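Local coordinates for salicylic acid-binding protein 2 (Nicotiana tabacum, PDB 1XKL) that hydrolyses methyl salicylate to salicylic acid and methanol, releasing the active signal for systemic acquired resistance in tobacco, at residues Trp20-Pro25 and Leu163-Asp168; Lys33-Asp38 and Met63-Ser68; Ala100-Ala105 and Leu253-Lys258. One frame throughout, in Å; residues are numbered along the deposited sequence.

Contact 1. Residues Trp20-Pro25 and Leu163-Asp168; sequences WYKLKP and LCSPED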
# COMPACT_ATOMS: atom_id res chain seq x y z
N TRP A 20 4.80 31.84 -5.67
CA TRP A 20 5.02 33.27 -5.51
C TRP A 20 5.27 33.69 -4.06
O TRP A 20 5.24 34.88 -3.75
CB TRP A 20 3.81 34.04 -6.03
CG TRP A 20 3.41 33.70 -7.43
CD1 TRP A 20 2.39 32.87 -7.83
CD2 TRP A 20 4.02 34.19 -8.63
NE1 TRP A 20 2.32 32.83 -9.20
CE2 TRP A 20 3.31 33.63 -9.72
CE3 TRP A 20 5.09 35.06 -8.89
CZ2 TRP A 20 3.64 33.91 -11.05
CZ3 TRP A 20 5.42 35.33 -10.21
CH2 TRP A 20 4.69 34.76 -11.27
N TYR A 21 5.52 32.74 -3.17
CA TYR A 21 5.70 33.09 -1.76
C TYR A 21 6.82 34.09 -1.44
O TYR A 21 6.70 34.85 -0.48
CB TYR A 21 5.84 31.83 -0.90
CG TYR A 21 7.22 31.22 -0.84
CD1 TYR A 21 8.01 31.34 0.30
CD2 TYR A 21 7.72 30.51 -1.93
CE1 TYR A 21 9.27 30.75 0.37
CE2 TYR A 21 8.98 29.92 -1.87
CZ TYR A 21 9.75 30.04 -0.72
OH TYR A 21 10.98 29.43 -0.67
N LYS A 22 7.89 34.09 -2.23
CA LYS A 22 8.99 35.03 -1.99
C LYS A 22 8.70 36.39 -2.61
O LYS A 22 9.13 37.42 -2.08
CB LYS A 22 10.30 34.49 -2.58
CG LYS A 22 10.94 33.38 -1.79
CD LYS A 22 12.12 32.81 -2.54
CE LYS A 22 12.98 31.93 -1.64
NZ LYS A 22 14.03 31.23 -2.42
N LEU A 23 7.97 36.40 -3.72
CA LEU A 23 7.64 37.66 -4.38
C LEU A 23 6.51 38.42 -3.71
O LEU A 23 6.58 39.64 -3.55
CB LEU A 23 7.26 37.43 -5.85
CG LEU A 23 6.98 38.71 -6.64
CD1 LEU A 23 8.27 39.53 -6.72
CD2 LEU A 23 6.49 38.38 -8.06
N LYS A 24 5.46 37.70 -3.31
CA LYS A 24 4.28 38.32 -2.70
C LYS A 24 4.56 39.36 -1.62
O LYS A 24 4.04 40.47 -1.69
CB LYS A 24 3.35 37.23 -2.15
CG LYS A 24 2.01 37.73 -1.61
CD LYS A 24 1.03 36.56 -1.40
CE LYS A 24 -0.24 37.00 -0.66
NZ LYS A 24 -0.97 38.08 -1.37
N PRO A 25 5.36 39.01 -0.60
CA PRO A 25 5.68 39.95 0.48
C PRO A 25 6.33 41.23 -0.05
O PRO A 25 6.07 42.33 0.44
CB PRO A 25 6.67 39.17 1.35
CG PRO A 25 6.31 37.75 1.10
CD PRO A 25 6.02 37.72 -0.37
N LEU A 163 19.47 26.99 -10.81
CA LEU A 163 20.08 28.13 -10.13
C LEU A 163 19.36 28.49 -8.83
O LEU A 163 19.67 29.51 -8.21
CB LEU A 163 20.10 29.36 -11.05
CG LEU A 163 20.95 29.30 -12.32
CD1 LEU A 163 20.77 30.59 -13.14
CD2 LEU A 163 22.40 29.11 -11.93
N CYS A 164 18.40 27.68 -8.42
CA CYS A 164 17.68 27.96 -7.18
C CYS A 164 18.36 27.22 -6.03
O CYS A 164 19.25 26.40 -6.25
CB CYS A 164 16.21 27.54 -7.30
SG CYS A 164 15.24 28.50 -8.51
N SER A 165 17.96 27.53 -4.80
CA SER A 165 18.56 26.90 -3.62
C SER A 165 18.06 25.47 -3.44
O SER A 165 17.06 25.07 -4.04
CB SER A 165 18.25 27.71 -2.36
OG SER A 165 16.86 27.74 -2.10
N PRO A 166 18.75 24.68 -2.62
CA PRO A 166 18.29 23.30 -2.41
C PRO A 166 16.96 23.29 -1.67
O PRO A 166 16.20 22.32 -1.77
CB PRO A 166 19.44 22.67 -1.61
CG PRO A 166 20.09 23.84 -0.92
CD PRO A 166 20.07 24.90 -2.01
N GLU A 167 16.67 24.36 -0.94
CA GLU A 167 15.41 24.46 -0.21
C GLU A 167 14.26 24.61 -1.21
O GLU A 167 13.23 23.96 -1.07
CB GLU A 167 15.44 25.66 0.75
CG GLU A 167 16.46 25.59 1.90
CD GLU A 167 17.92 25.63 1.43
OE1 GLU A 167 18.22 26.36 0.46
OE2 GLU A 167 18.77 24.93 2.04
N ASP A 168 14.42 25.47 -2.22
CA ASP A 168 13.34 25.65 -3.18
C ASP A 168 13.05 24.41 -4.00
O ASP A 168 11.91 24.15 -4.37
CB ASP A 168 13.63 26.85 -4.08
CG ASP A 168 13.57 28.15 -3.32
OD1 ASP A 168 14.61 28.82 -3.22
OD2 ASP A 168 12.49 28.50 -2.82
O HOH W 1 16.15 29.70 -0.52
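Lys22 and Tyr21 reach side by side to the carboxylate of Asp168 and each takes one of its oxygens. Lys22, with a straight chain, comes at Asp168 from the opposite direction, and NZ closes a salt bridge to OD1 of 2.6 Å, using the syn lone pair of OD1. Tyr21 OH donates to Asp168 OD2 at 2.8 Å, meeting it nearly along its C-O axis, with ring and carboxylate planes 52° apart. The tyrosine chi1 of 82°, with CG between the backbone N and the carbonyl carbon, points the hydroxyl at Asp168; CG of Lys22 lies over one face of the ring, off toward its rim. A third donor is Ser165, the N-cap residue, which gives its OG to Asp168 OD1 at 2.7 Å from well above the carboxylate plane. OD1 therefore has two protein donors and OD2 one. A water accepts from Lys22 NZ (3.2 Å) and donates to Ser165 OG (2.6 Å), so it links Lys22 to Ser165, whose OG both accepts and donates. Lys22 NZ also bonds the carbonyl oxygen of Leu242, and Leu242 packs against both Tyr21 and Asp168. Tyr21 also packs on Tyr21 of the second subunit, so the site lies at a subunit boundary. With an ammonium and two hydroxyls gathered round it near the start of helix 166-175, the buried carboxylate is probably held as an anion.

Contact 2. Residues Lys33-Asp38 and Met63-Ser68; sequences KVTALD and MELMES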
# COMPACT_ATOMS: atom_id res chain seq x y z
N LYS A 33 -1.50 45.40 -3.49
CA LYS A 33 -2.33 44.24 -3.17
C LYS A 33 -1.88 43.12 -4.10
O LYS A 33 -1.59 43.36 -5.27
CB LYS A 33 -3.80 44.57 -3.40
CG LYS A 33 -4.76 43.39 -3.28
CD LYS A 33 -6.19 43.84 -3.53
CE LYS A 33 -7.18 42.69 -3.55
NZ LYS A 33 -7.22 41.93 -2.27
N VAL A 34 -1.83 41.90 -3.58
CA VAL A 34 -1.39 40.76 -4.37
C VAL A 34 -2.30 39.55 -4.22
O VAL A 34 -2.75 39.23 -3.12
CB VAL A 34 0.04 40.33 -3.95
CG1 VAL A 34 0.47 39.07 -4.70
CG2 VAL A 34 1.01 41.47 -4.21
N THR A 35 -2.58 38.89 -5.34
CA THR A 35 -3.40 37.68 -5.32
C THR A 35 -2.63 36.58 -6.03
O THR A 35 -2.44 36.64 -7.24
CB THR A 35 -4.76 37.88 -6.04
OG1 THR A 35 -5.52 38.90 -5.39
CG2 THR A 35 -5.56 36.58 -6.00
N ALA A 36 -2.14 35.60 -5.28
CA ALA A 36 -1.41 34.47 -5.86
C ALA A 36 -2.40 33.32 -5.85
O ALA A 36 -2.35 32.46 -4.98
CB ALA A 36 -0.19 34.13 -5.02
N LEU A 37 -3.29 33.30 -6.82
CA LEU A 37 -4.29 32.25 -6.86
C LEU A 37 -3.78 30.90 -7.32
O LEU A 37 -2.66 30.75 -7.81
CB LEU A 37 -5.48 32.68 -7.72
CG LEU A 37 -5.30 32.59 -9.24
CD1 LEU A 37 -6.59 33.02 -9.92
CD2 LEU A 37 -4.15 33.45 -9.68
N ASP A 38 -4.64 29.90 -7.13
CA ASP A 38 -4.34 28.54 -7.53
C ASP A 38 -5.25 28.30 -8.72
O ASP A 38 -6.45 28.55 -8.64
CB ASP A 38 -4.73 27.55 -6.43
CG ASP A 38 -3.61 27.28 -5.44
OD1 ASP A 38 -3.92 26.70 -4.38
OD2 ASP A 38 -2.44 27.60 -5.72
N MSE A 63 -10.69 33.40 -14.11
CA MSE A 63 -11.87 34.05 -14.67
C MSE A 63 -12.79 34.51 -13.54
O MSE A 63 -13.34 35.60 -13.59
CB MSE A 63 -12.61 33.10 -15.61
CG MSE A 63 -11.75 32.54 -16.74
SE MSE A 63 -10.89 33.92 -17.80
CE MSE A 63 -12.47 34.72 -18.56
N GLU A 64 -12.95 33.67 -12.52
CA GLU A 64 -13.81 34.00 -11.38
C GLU A 64 -13.32 35.23 -10.64
O GLU A 64 -14.10 36.06 -10.19
CB GLU A 64 -13.90 32.81 -10.43
CG GLU A 64 -14.61 31.60 -11.04
CD GLU A 64 -14.46 30.34 -10.22
OE1 GLU A 64 -15.18 29.36 -10.50
OE2 GLU A 64 -13.63 30.32 -9.29
N LEU A 65 -12.00 35.35 -10.53
CA LEU A 65 -11.39 36.49 -9.86
C LEU A 65 -11.61 37.76 -10.66
O LEU A 65 -11.96 38.81 -10.12
CB LEU A 65 -9.89 36.24 -9.68
CG LEU A 65 -9.00 37.41 -9.23
CD1 LEU A 65 -9.50 37.98 -7.92
CD2 LEU A 65 -7.57 36.92 -9.10
N MSE A 66 -11.40 37.67 -11.97
CA MSE A 66 -11.58 38.83 -12.84
C MSE A 66 -13.02 39.32 -12.82
O MSE A 66 -13.28 40.52 -12.92
CB MSE A 66 -11.17 38.49 -14.27
CG MSE A 66 -9.70 38.14 -14.43
SE MSE A 66 -8.52 39.62 -13.95
CE MSE A 66 -8.91 40.79 -15.45
N GLU A 67 -13.96 38.38 -12.69
CA GLU A 67 -15.39 38.70 -12.66
C GLU A 67 -15.78 39.49 -11.42
O GLU A 67 -16.76 40.23 -11.44
CB GLU A 67 -16.23 37.41 -12.71
CG GLU A 67 -16.83 37.13 -14.07
CD GLU A 67 -17.78 35.94 -14.07
OE1 GLU A 67 -17.39 34.85 -13.58
OE2 GLU A 67 -18.92 36.09 -14.57
N SER A 68 -15.02 39.33 -10.35
CA SER A 68 -15.31 40.03 -9.11
C SER A 68 -14.65 41.40 -9.02
O SER A 68 -14.81 42.11 -8.03
CB SER A 68 -14.90 39.18 -7.91
OG SER A 68 -15.74 38.04 -7.82
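Leu65 meets the edge strand with one methyl, CD2, which is touched by both Thr35 and Leu37. The closer of the two pairs is with Thr35: its CG2 and Leu65 CD2 reach toward each other tip to tip, 3.7 Å apart. CG2 of Thr35 stands anti to the backbone N while OG1 lies beside it (chi1 -61°), which sends the methyl to the helix and leaves the hydroxyl to another partner, His6 NE2, with which OG1 is hydrogen-bonded. The second pair is looser. Leu37 comes in at a slant and stops with its CD1 4.1 Å from Leu65 CD2. Both meetings are apolar, and no hydrogen bond joins the two segments. Leu65 also rests on Val8 of the adjacent strand 6-10, so the leucine is seated over two strands at once.

The solvent side is different: Lys33, Glu64, Glu67 and Ser68 are all exposed, and near the end of the helix Ser68 N bonds Leu65 O at 3.1 Å. The deeper side of this helix belongs to selenomethionines Met63 and Met66, which pack on helix 83-93, while Val34 on the strand meets helix 23-29. A helix laid over the edge of a parallel sheet, on the way from strand 33-36 to strand 75-80 and passing strand 6-10, is the beta-alpha-beta crossover of the alpha/beta hydrolase fold.

Contact 3. Residues Ala100-Ala105 and Leu253-Lys258; sequences AAVFLA and LEIAHK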
# COMPACT_ATOMS: atom_id res chain seq x y z
N ALA A 100 -1.74 46.15 -17.74
CA ALA A 100 -0.77 45.51 -18.59
C ALA A 100 -0.66 44.04 -18.22
O ALA A 100 -1.00 43.65 -17.10
CB ALA A 100 0.59 46.18 -18.43
N ALA A 101 -0.19 43.25 -19.17
CA ALA A 101 -0.02 41.82 -18.97
C ALA A 101 1.47 41.54 -19.02
O ALA A 101 2.14 41.88 -20.00
CB ALA A 101 -0.76 41.04 -20.06
N VAL A 102 1.99 40.91 -17.98
CA VAL A 102 3.40 40.60 -17.90
C VAL A 102 3.63 39.10 -18.08
O VAL A 102 3.03 38.28 -17.37
CB VAL A 102 4.00 41.05 -16.54
CG1 VAL A 102 5.50 40.83 -16.52
CG2 VAL A 102 3.67 42.51 -16.31
N PHE A 103 4.48 38.75 -19.04
CA PHE A 103 4.80 37.36 -19.32
C PHE A 103 6.21 37.05 -18.86
O PHE A 103 7.19 37.42 -19.50
CB PHE A 103 4.65 37.08 -20.83
CG PHE A 103 3.24 37.27 -21.35
CD1 PHE A 103 2.75 38.54 -21.64
CD2 PHE A 103 2.39 36.17 -21.51
CE1 PHE A 103 1.44 38.71 -22.06
CE2 PHE A 103 1.08 36.33 -21.93
CZ PHE A 103 0.60 37.60 -22.21
N LEU A 104 6.30 36.38 -17.72
CA LEU A 104 7.59 36.01 -17.14
C LEU A 104 7.99 34.64 -17.66
O LEU A 104 7.39 33.63 -17.28
CB LEU A 104 7.48 35.98 -15.61
CG LEU A 104 8.69 35.46 -14.84
CD1 LEU A 104 9.88 36.41 -15.03
CD2 LEU A 104 8.32 35.36 -13.36
N ALA A 105 9.00 34.61 -18.52
CA ALA A 105 9.49 33.37 -19.11
C ALA A 105 8.28 32.47 -19.36
O ALA A 105 8.28 31.29 -19.01
CB ALA A 105 10.47 32.69 -18.17
N LEU A 253 7.35 46.56 -10.22
CA LEU A 253 6.98 47.87 -9.70
C LEU A 253 7.20 48.93 -10.77
O LEU A 253 6.45 49.91 -10.86
CB LEU A 253 7.79 48.20 -8.44
CG LEU A 253 7.59 47.26 -7.25
CD1 LEU A 253 8.40 47.76 -6.07
CD2 LEU A 253 6.11 47.18 -6.88
N GLU A 254 8.21 48.72 -11.60
CA GLU A 254 8.51 49.66 -12.67
C GLU A 254 7.40 49.66 -13.71
O GLU A 254 6.94 50.72 -14.13
CB GLU A 254 9.83 49.28 -13.34
CG GLU A 254 10.25 50.20 -14.46
CD GLU A 254 11.62 49.85 -14.98
OE1 GLU A 254 11.70 49.27 -16.09
OE2 GLU A 254 12.61 50.13 -14.27
N ILE A 255 6.97 48.48 -14.14
CA ILE A 255 5.92 48.45 -15.14
C ILE A 255 4.62 48.96 -14.52
O ILE A 255 3.82 49.61 -15.19
CB ILE A 255 5.73 47.02 -15.74
CG1 ILE A 255 4.87 46.17 -14.83
CG2 ILE A 255 7.08 46.34 -15.95
CD1 ILE A 255 3.51 45.93 -15.41
N ALA A 256 4.43 48.69 -13.24
CA ALA A 256 3.22 49.13 -12.55
C ALA A 256 3.16 50.66 -12.49
O ALA A 256 2.10 51.24 -12.28
CB ALA A 256 3.17 48.56 -11.15
N HIS A 257 4.31 51.30 -12.66
CA HIS A 257 4.35 52.75 -12.59
C HIS A 257 4.16 53.41 -13.95
O HIS A 257 3.36 54.33 -14.08
CB HIS A 257 5.67 53.20 -11.97
CG HIS A 257 5.78 54.69 -11.82
ND1 HIS A 257 6.18 55.51 -12.85
CD2 HIS A 257 5.53 55.50 -10.76
CE1 HIS A 257 6.16 56.77 -12.44
NE2 HIS A 257 5.77 56.78 -11.18
N LYS A 258 4.87 52.92 -14.97
CA LYS A 258 4.77 53.49 -16.30
C LYS A 258 3.51 53.07 -17.06
O LYS A 258 3.14 53.71 -18.05
CB LYS A 258 6.01 53.13 -17.14
CG LYS A 258 6.17 51.64 -17.43
CD LYS A 258 7.17 51.35 -18.55
CE LYS A 258 8.61 51.66 -18.19
NZ LYS A 258 9.47 51.34 -19.37
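Just before Ile255, the helix residue that meets the strand, Glu254 O is gripped by two backbone donors: His257 N and Lys258 N, each at 3.1 Å. Ile255 itself crosses to the sheet with its outermost methyl. Its CD1 lies 3.5 Å from Val102 CG2, a snug fit, and CG1 follows at 4.1 Å from the same methyl; the two side chains meet at a slant. The isoleucine chi1 of 82° holds CG1 between the backbone N and the carbonyl carbon, and chi2 (108°) is turned off a staggered position. Two residues back along the strand, on the same face, Ala100 CB offers CD1 of Ile255 a softer contact at 4.2 Å. This is the C-terminal helix 245-258, which also carries the salicylate-binding Leu253 and His257, laid on the central parallel sheet of the alpha/beta hydrolase fold, with strand 98-104 running between strands 75-80 and 202-207. Ile255 also rests on Ile76 of strand 75-80, and Val102 touches Val78 on that strand and Ile205 on strand 202-207. Two polar groups of the helix have partners beyond this patch: Lys258 NZ makes a salt bridge with Glu229, and Ala256 O accepts from Lys5 NZ.

Overall arrangement
The three contacts lie about 17 to 21 Å apart, centre to centre. Contacts 2 and 3 both lie on the parallel sheet, contact 2 at its edge strand 33-36 and contact 3 at the inner strand 98-104, with their helices 55-67 and 245-258 on opposite faces. Contact 1 lies off it and ties the residues leading into helix 23-29 to the start of helix 166-175, in the long excursion between strands 98-104 and 202-207. Along the chain, contact 2 is nested inside the loop closed by contact 1, whereas contacts 1 and 3 alternate. Trp20 reaches Ala36 and Leu104. Contact 1 thus links the excursion to the body of the fold, with the side chain of Asp168 about 12 Å from that of the catalytic His238.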